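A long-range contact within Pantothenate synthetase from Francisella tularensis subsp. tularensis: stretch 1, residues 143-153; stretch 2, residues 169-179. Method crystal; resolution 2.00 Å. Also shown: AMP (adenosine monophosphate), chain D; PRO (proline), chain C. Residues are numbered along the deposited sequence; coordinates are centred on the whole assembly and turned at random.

Stretch 1, residues 143-153: KPNNLYLGEKD
Stretch 2 169-179: INTKIIVCPTQ

How do the two backbones pair? Residues 146-150 and 172-176 are neighbouring parallel strands, their N-to-C directions 28° apart, with phi -88 to -132° and psi 124 to 147° in the first strand, phi -85 to -123° and psi 114 to 145° in the second. Asn146 lies beside Lys172, Leu147 beside Ile173, Tyr148 beside Ile174, Leu149 beside Val175 and Gly150 beside Cys176, with CA-CA spacings of 4.8 to 5.0 Å. The ladder runs Lys172 N to Asn145 O (2.9 Å), Leu147 N to Lys172 O (2.7 Å), Ile174 N to Leu147 O (2.8 Å), Leu149 N to Ile174 O (3.0 Å), Cys176 N to Leu149 O (2.8 Å, bent to 140°) and Glu151 N to Cys176 O (2.8 Å). Thus Leu147 and Leu149 of the first strand use both N and O toward the second, as parallel pairing requires.

What packs on the two faces of the sheet? Leu147 (t, chi2 59°), Leu149 (m, t), Ile173 (m, t) and Val175 (t) share one face, where Leu147 CD2 lies 4.1 Å from Ile173 CG1 and Leu149 CD1 lies 4.0 Å from Ile173 CG2. Asn146, Tyr148, Lys172, Ile174 and Cys176 share the other. Tyr148 (m, chi2 -94°) offers a ring face to Ile174 (m, chi2 73°), whose CD1 is 4.1 Å from the ring centroid of Tyr148 in a CH-pi contact; Cys176 SG, from an m rotamer, sits at the ring's edge, 4.3 Å from Tyr148 CD1. The two stretches bury 777 Å² between them, both sides summed; Leu147, Leu149, Tyr148 and Cys176 are buried, and their apolar groups suit that setting.

Which polar side chains and waters fasten the ends? Before the strands, Thr171 (m) donates from OG1 to Pro144 O at 2.7 Å, its hydroxyl a suitable donor for a backbone carbonyl. Lys172 (t, t, then 108° and -83°) curls so that NZ reaches Asn146 OD1 (m) at 3.0 Å. A water links Asn145 ND2 (3.2 Å) to Asn170 O (3.1 Å). Past the strands, extended Glu151 (t, t) holds two waters through OE1: one, 2.7 Å away, accepts from Thr178 N at 2.7 Å; the other, 3.0 Å away, accepts from Thr178 OG1 (m) at 2.6 Å.

How does AMP join the two stretches? Gly150 N donates to AMP O3' at 2.9 Å, and an ideal CB on Gly150 would lie 2.4 Å from AMP N3, so glycine makes room for the nucleotide. Asp153 OD2 (m) accepts a very short 2.5 Å bond from AMP O2'. From the second stretch, Gln179 N donates to AMP N1 (2.8 Å) while Gln179 O accepts from AMP N6 (3.0 Å), reading the adenine through backbone alone.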

# COMPACT_ATOMS: atom_id res chain seq x y z
N LYS A 143 -4.99 -12.76 6.20
CA LYS A 143 -4.12 -12.78 7.38
C LYS A 143 -3.61 -14.18 7.67
O LYS A 143 -3.89 -14.74 8.73
CB LYS A 143 -4.82 -12.17 8.60
CG LYS A 143 -5.10 -10.69 8.45
CD LYS A 143 -6.08 -10.17 9.50
CE LYS A 143 -7.45 -10.83 9.36
NZ LYS A 143 -8.50 -10.08 10.10
N PRO A 144 -2.87 -14.76 6.72
CA PRO A 144 -2.39 -16.12 6.88
C PRO A 144 -1.08 -16.14 7.64
O PRO A 144 -0.40 -15.12 7.75
CB PRO A 144 -2.14 -16.57 5.43
CG PRO A 144 -1.74 -15.29 4.74
CD PRO A 144 -2.58 -14.22 5.38
N ASN A 145 -0.73 -17.32 8.14
CA ASN A 145 0.57 -17.57 8.74
C ASN A 145 1.63 -17.84 7.67
O ASN A 145 2.79 -17.41 7.80
CB ASN A 145 0.50 -18.77 9.67
CG ASN A 145 -0.45 -18.55 10.82
OD1 ASN A 145 -1.52 -19.17 10.90
ND2 ASN A 145 -0.07 -17.66 11.73
N ASN A 146 1.21 -18.56 6.62
CA ASN A 146 2.12 -18.98 5.55
C ASN A 146 1.60 -18.69 4.15
O ASN A 146 0.46 -19.02 3.81
CB ASN A 146 2.43 -20.47 5.66
CG ASN A 146 3.16 -20.82 6.95
OD1 ASN A 146 4.25 -20.31 7.22
ND2 ASN A 146 2.57 -21.67 7.75
N LEU A 147 2.46 -18.09 3.33
CA LEU A 147 2.11 -17.76 1.95
C LEU A 147 2.95 -18.61 0.98
O LEU A 147 4.16 -18.64 1.10
CB LEU A 147 2.39 -16.27 1.66
CG LEU A 147 2.08 -15.77 0.24
CD1 LEU A 147 0.61 -16.00 -0.10
CD2 LEU A 147 2.47 -14.26 0.04
N TYR A 148 2.29 -19.25 0.02
CA TYR A 148 2.97 -20.15 -0.93
C TYR A 148 2.99 -19.53 -2.34
O TYR A 148 1.94 -19.16 -2.87
CB TYR A 148 2.33 -21.56 -0.91
CG TYR A 148 2.47 -22.16 0.48
CD1 TYR A 148 3.52 -22.98 0.80
CD2 TYR A 148 1.61 -21.78 1.49
CE1 TYR A 148 3.71 -23.46 2.09
CE2 TYR A 148 1.77 -22.26 2.77
CZ TYR A 148 2.82 -23.09 3.07
OH TYR A 148 2.95 -23.55 4.38
N LEU A 149 4.20 -19.39 -2.89
CA LEU A 149 4.44 -18.74 -4.17
C LEU A 149 5.34 -19.63 -5.03
O LEU A 149 6.21 -20.34 -4.50
CB LEU A 149 5.14 -17.38 -3.97
CG LEU A 149 4.46 -16.26 -3.16
CD1 LEU A 149 5.38 -15.05 -3.07
CD2 LEU A 149 3.12 -15.87 -3.79
N GLY A 150 5.14 -19.59 -6.35
CA GLY A 150 5.96 -20.36 -7.26
C GLY A 150 7.21 -19.58 -7.66
O GLY A 150 7.17 -18.38 -7.93
N GLU A 151 8.34 -20.28 -7.70
CA GLU A 151 9.59 -19.69 -8.16
C GLU A 151 9.52 -19.18 -9.62
O GLU A 151 10.27 -18.27 -10.02
CB GLU A 151 10.69 -20.74 -8.02
CG GLU A 151 12.04 -20.31 -8.52
CD GLU A 151 13.02 -21.45 -8.51
OE1 GLU A 151 13.25 -22.05 -9.59
OE2 GLU A 151 13.54 -21.76 -7.42
N LYS A 152 8.63 -19.76 -10.41
CA LYS A 152 8.54 -19.37 -11.82
C LYS A 152 8.35 -17.87 -12.01
O LYS A 152 8.88 -17.28 -12.95
CB LYS A 152 7.39 -20.09 -12.50
CG LYS A 152 7.46 -19.99 -14.02
CD LYS A 152 6.23 -20.57 -14.67
CE LYS A 152 5.17 -19.53 -14.80
NZ LYS A 152 3.85 -20.18 -14.92
N ASP A 153 7.56 -17.26 -11.13
CA ASP A 153 7.36 -15.82 -11.17
C ASP A 153 8.36 -15.19 -10.19
O ASP A 153 8.01 -14.75 -9.08
CB ASP A 153 5.92 -15.51 -10.83
CG ASP A 153 4.95 -16.17 -11.80
OD1 ASP A 153 4.81 -15.63 -12.92
OD2 ASP A 153 4.34 -17.21 -11.45
N ILE A 169 3.72 -7.23 7.58
CA ILE A 169 2.79 -8.34 7.53
C ILE A 169 3.47 -9.58 8.12
O ILE A 169 4.50 -10.03 7.62
CB ILE A 169 2.39 -8.58 6.07
CG1 ILE A 169 1.61 -7.36 5.55
CG2 ILE A 169 1.61 -9.90 5.90
CD1 ILE A 169 1.42 -7.37 4.04
N ASN A 170 2.90 -10.13 9.18
CA ASN A 170 3.54 -11.27 9.84
C ASN A 170 3.13 -12.59 9.20
O ASN A 170 2.28 -13.32 9.70
CB ASN A 170 3.27 -11.27 11.36
CG ASN A 170 4.23 -12.15 12.12
OD1 ASN A 170 4.81 -13.08 11.56
ND2 ASN A 170 4.41 -11.86 13.41
N THR A 171 3.73 -12.85 8.05
CA THR A 171 3.42 -14.00 7.23
C THR A 171 4.75 -14.53 6.71
O THR A 171 5.59 -13.77 6.26
CB THR A 171 2.53 -13.59 6.04
OG1 THR A 171 1.21 -13.29 6.51
CG2 THR A 171 2.44 -14.72 5.03
N LYS A 172 4.95 -15.84 6.80
CA LYS A 172 6.14 -16.43 6.23
C LYS A 172 5.89 -16.70 4.75
O LYS A 172 4.77 -17.04 4.35
CB LYS A 172 6.51 -17.72 6.97
CG LYS A 172 7.74 -18.41 6.44
CD LYS A 172 8.48 -19.17 7.54
CE LYS A 172 8.33 -20.68 7.37
NZ LYS A 172 7.05 -21.21 7.93
N ILE A 173 6.92 -16.53 3.93
CA ILE A 173 6.80 -16.84 2.49
C ILE A 173 7.57 -18.11 2.14
O ILE A 173 8.77 -18.20 2.38
CB ILE A 173 7.26 -15.66 1.64
CG1 ILE A 173 6.23 -14.54 1.75
CG2 ILE A 173 7.45 -16.08 0.16
CD1 ILE A 173 6.80 -13.18 1.54
N ILE A 174 6.85 -19.07 1.56
CA ILE A 174 7.42 -20.34 1.12
C ILE A 174 7.47 -20.37 -0.43
O ILE A 174 6.43 -20.33 -1.08
CB ILE A 174 6.56 -21.53 1.60
CG1 ILE A 174 6.41 -21.51 3.14
CG2 ILE A 174 7.19 -22.85 1.17
CD1 ILE A 174 5.49 -20.41 3.66
N VAL A 175 8.68 -20.39 -1.00
CA VAL A 175 8.84 -20.46 -2.46
C VAL A 175 8.93 -21.92 -2.93
O VAL A 175 9.64 -22.72 -2.33
CB VAL A 175 10.12 -19.71 -2.90
CG1 VAL A 175 10.20 -19.65 -4.42
CG2 VAL A 175 10.10 -18.31 -2.31
N CYS A 176 8.23 -22.24 -4.01
CA CYS A 176 8.07 -23.62 -4.45
C CYS A 176 8.57 -23.82 -5.88
O CYS A 176 8.40 -22.94 -6.71
CB CYS A 176 6.59 -24.01 -4.36
SG CYS A 176 5.89 -23.89 -2.67
N PRO A 177 9.15 -25.00 -6.17
CA PRO A 177 9.83 -25.29 -7.43
C PRO A 177 8.85 -25.27 -8.58
O PRO A 177 7.69 -25.65 -8.44
CB PRO A 177 10.33 -26.74 -7.25
CG PRO A 177 10.17 -27.07 -5.85
CD PRO A 177 9.11 -26.17 -5.28
N THR A 178 9.33 -24.83 -9.73
CA THR A 178 8.51 -24.74 -10.94
C THR A 178 8.18 -26.14 -11.49
O THR A 178 9.08 -26.95 -11.78
CB THR A 178 9.22 -23.91 -12.01
OG1 THR A 178 9.33 -22.56 -11.55
CG2 THR A 178 8.42 -23.91 -13.34
N GLN A 179 6.89 -26.44 -11.60
CA GLN A 179 6.47 -27.70 -12.16
C GLN A 179 6.50 -27.61 -13.68
O GLN A 179 6.07 -26.60 -14.25
CB GLN A 179 5.06 -28.08 -11.69
CG GLN A 179 4.93 -28.20 -10.18
CD GLN A 179 5.97 -29.16 -9.61
OE1 GLN A 179 5.89 -30.36 -9.83
NE2 GLN A 179 6.96 -28.62 -8.92
P AMP D . -1.07 -17.54 -11.38
O1P AMP D . -2.41 -18.23 -11.12
O2P AMP D . -0.39 -17.89 -12.67
O3P AMP D . -1.11 -16.08 -11.13
O5' AMP D . -0.09 -18.27 -10.32
C5' AMP D . -0.45 -18.47 -8.95
C4' AMP D . 0.73 -19.01 -8.18
O4' AMP D . 1.12 -20.30 -8.75
C3' AMP D . 1.98 -18.11 -8.22
O3' AMP D . 2.69 -18.21 -6.97
C2' AMP D . 2.80 -18.75 -9.33
O2' AMP D . 4.19 -18.47 -9.32
C1' AMP D . 2.49 -20.23 -9.11
N9 AMP D . 2.78 -21.05 -10.30
C8 AMP D . 2.34 -20.80 -11.55
N7 AMP D . 2.83 -21.74 -12.42
C5 AMP D . 3.62 -22.58 -11.70
C6 AMP D . 4.43 -23.78 -12.01
N6 AMP D . 4.49 -24.23 -13.27
N1 AMP D . 5.09 -24.39 -11.01
C2 AMP D . 5.03 -23.89 -9.75
N3 AMP D . 4.31 -22.81 -9.39
C4 AMP D . 3.58 -22.12 -10.31
N PRO C . 0.51 -14.74 -13.31
CA PRO C . 0.16 -13.34 -13.08
C PRO C . -0.26 -12.68 -14.39
O PRO C . -0.10 -13.28 -15.46
CB PRO C . 1.47 -12.75 -12.56
CG PRO C . 2.14 -13.89 -11.87
CD PRO C . 1.77 -15.12 -12.65
O HOH W 1 -0.10 -14.38 10.64
O HOH W 2 2.51 -15.83 11.50
O HOH W 3 11.97 -24.47 -9.77
O HOH W 4 11.62 -21.51 -12.05